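Local coordinates for protein RavA (Legionella pneumophila str. Paris, PDB 6WO6) that is a Legionella pneumophila effector that probably acts on the host cell during infection, at residues M105-E110 against A144-R149. The protein carries 2 engineered substitutions. Residues are numbered along the deposited sequence; the frame is centred on the assembly and turned at random.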
loop_
_atom_site.group_PDB
_atom_site.type_symbol
_atom_site.label_atom_id
_atom_site.label_comp_id
_atom_site.label_asym_id
_atom_site.label_seq_id
_atom_site.Cartn_x
_atom_site.Cartn_y
_atom_site.Cartn_z
ATOM N N MET A 105 2.069 12.652 13.152
ATOM C CA MET A 105 0.980 13.585 13.415
ATOM C C MET A 105 -0.233 12.871 14.000
ATOM O O MET A 105 -0.916 13.411 14.879
ATOM C CB MET A 105 0.614 14.322 12.126
ATOM C CG MET A 105 -0.796 14.875 12.084
ATOM S SD MET A 105 -1.073 15.901 10.629
ATOM C CE MET A 105 -0.054 15.059 9.419
ATOM N N ILE A 106 -0.508 11.648 13.541
ATOM C CA ILE A 106 -1.656 10.922 14.081
ATOM C C ILE A 106 -1.382 10.436 15.504
ATOM O O ILE A 106 -2.296 10.391 16.338
ATOM C CB ILE A 106 -2.040 9.769 13.134
ATOM C CG1 ILE A 106 -2.463 10.342 11.778
ATOM C CG2 ILE A 106 -3.140 8.901 13.734
ATOM C CD1 ILE A 106 -3.407 9.464 10.999
ATOM N N LEU A 107 -0.131 10.093 15.816
ATOM C CA LEU A 107 0.207 9.573 17.137
ATOM C C LEU A 107 0.430 10.681 18.157
ATOM O O LEU A 107 0.094 10.508 19.333
ATOM C CB LEU A 107 1.459 8.698 17.060
ATOM C CG LEU A 107 1.336 7.378 16.306
ATOM C CD1 LEU A 107 2.675 6.660 16.263
ATOM C CD2 LEU A 107 0.273 6.508 16.946
ATOM N N GLU A 108 0.991 11.813 17.732
ATOM C CA GLU A 108 1.234 12.969 18.597
ATOM C C GLU A 108 -0.047 13.623 19.090
ATOM O O GLU A 108 0.034 14.702 19.698
ATOM C CB GLU A 108 2.091 14.002 17.862
ATOM C CG GLU A 108 3.539 13.584 17.657
ATOM C CD GLU A 108 4.234 14.405 16.588
ATOM O OE1 GLU A 108 3.563 15.246 15.950
ATOM O OE2 GLU A 108 5.450 14.207 16.382
ATOM N N LYS A 109 -1.194 12.989 18.835
ATOM C CA LYS A 109 -2.501 13.485 19.258
ATOM C C LYS A 109 -2.775 14.880 18.704
ATOM O O LYS A 109 -3.462 15.691 19.331
ATOM C CB LYS A 109 -2.636 13.459 20.784
ATOM C CG LYS A 109 -2.040 12.208 21.430
ATOM C CD LYS A 109 -2.994 11.558 22.418
ATOM C CE LYS A 109 -3.997 10.656 21.715
ATOM N NZ LYS A 109 -4.917 9.998 22.685
ATOM N N GLU A 110 -2.228 15.167 17.521
ATOM C CA GLU A 110 -2.605 16.353 16.763
ATOM C C GLU A 110 -4.039 16.281 16.265
ATOM O O GLU A 110 -4.533 17.262 15.698
ATOM C CB GLU A 110 -1.655 16.534 15.580
ATOM C CG GLU A 110 -0.914 17.857 15.552
ATOM C CD GLU A 110 0.512 17.703 15.051
ATOM O OE1 GLU A 110 1.395 17.374 15.871
ATOM O OE2 GLU A 110 0.749 17.894 13.839
ATOM N N ALA A 144 6.541 -0.486 12.084
ATOM C CA ALA A 144 5.750 -1.644 12.490
ATOM C C ALA A 144 5.313 -1.542 13.947
ATOM O O ALA A 144 4.165 -1.860 14.277
ATOM C CB ALA A 144 6.542 -2.929 12.252
ATOM N N GLN A 145 6.213 -1.093 14.826
ATOM C CA GLN A 145 5.898 -1.015 16.252
ATOM C C GLN A 145 4.667 -0.153 16.496
ATOM O O GLN A 145 3.772 -0.528 17.264
ATOM C CB GLN A 145 7.097 -0.463 17.027
ATOM C CG GLN A 145 8.424 -1.144 16.721
ATOM C CD GLN A 145 9.147 -0.516 15.544
ATOM O OE1 GLN A 145 9.323 -1.148 14.500
ATOM N NE2 GLN A 145 9.570 0.732 15.706
ATOM N N ASP A 146 4.599 1.003 15.843
ATOM C CA ASP A 146 3.478 1.918 15.992
ATOM C C ASP A 146 2.263 1.509 15.170
ATOM O O ASP A 146 1.213 2.150 15.289
ATOM C CB ASP A 146 3.916 3.329 15.595
ATOM C CG ASP A 146 5.187 3.761 16.297
ATOM O OD1 ASP A 146 5.343 3.450 17.498
ATOM O OD2 ASP A 146 6.035 4.407 15.645
ATOM N N ARG A 147 2.376 0.446 14.370
ATOM C CA ARG A 147 1.343 0.122 13.389
ATOM C C ARG A 147 -0.022 -0.049 14.044
ATOM O O ARG A 147 -1.022 0.506 13.576
ATOM C CB ARG A 147 1.744 -1.140 12.623
ATOM C CG ARG A 147 0.947 -1.396 11.360
ATOM C CD ARG A 147 1.617 -2.471 10.519
ATOM N NE ARG A 147 2.918 -2.038 10.014
ATOM C CZ ARG A 147 3.832 -2.858 9.506
ATOM N NH1 ARG A 147 3.595 -4.160 9.440
ATOM N NH2 ARG A 147 4.988 -2.377 9.068
ATOM N N SER A 148 -0.084 -0.809 15.139
ATOM C CA SER A 148 -1.358 -1.040 15.807
ATOM C C SER A 148 -1.801 0.144 16.656
ATOM O O SER A 148 -2.989 0.239 16.985
ATOM C CB SER A 148 -1.282 -2.298 16.673
ATOM O OG SER A 148 -0.257 -2.187 17.644
ATOM N N ARG A 149 -0.888 1.047 17.017
ATOM C CA ARG A 149 -1.303 2.212 17.790
ATOM C C ARG A 149 -1.966 3.249 16.890
ATOM O O ARG A 149 -3.071 3.721 17.187
ATOM C CB ARG A 149 -0.107 2.813 18.531
ATOM C CG ARG A 149 -0.443 4.054 19.346
ATOM C CD ARG A 149 0.173 4.015 20.737
ATOM N NE ARG A 149 -0.745 3.449 21.723
ATOM C CZ ARG A 149 -1.718 4.135 22.316
ATOM N NH1 ARG A 149 -2.507 3.543 23.202
ATOM N NH2 ARG A 149 -1.908 5.416 22.020
#
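Leu107, in the last turn of helix 102-107, reaches across to the start of helix 147-157 and makes all the close contacts, with Asp146 and Arg149. Its CB points at the opposite segment; chi1 (-68°) sets CG anti to the carbonyl carbon, and the two methyls beyond it meet different residues. CD1 lies 3.6 Å from CB of Asp146 and 3.8 Å from its CG, with the carboxylate oxygen OD2 of Asp146 a little farther from the methyl. CD2 sits 3.5 Å from CG of Arg149 and also approaches CB and the backbone carbonyl carbon of that residue. From its side chain Arg149 offers CB and CG; bends at chi2 and chi3 carry the guanidinium elsewhere, its NH2 ending 5.5 Å from NZ of Lys109, two like charges not in contact. Leu107 also touches Val150, and beside it Ile106 packs on Ile154 while its carbonyl accepts a hydrogen bond from Asn153, tying the two helices farther along. The contact lies at the surface of this all-helical chain and has no hydrogen bond or salt bridge across it: one methyl rests on CB and the carboxylate carbon of Asp146, the other on the aliphatic start of Arg149, leaving van der Waals packing to join the segments.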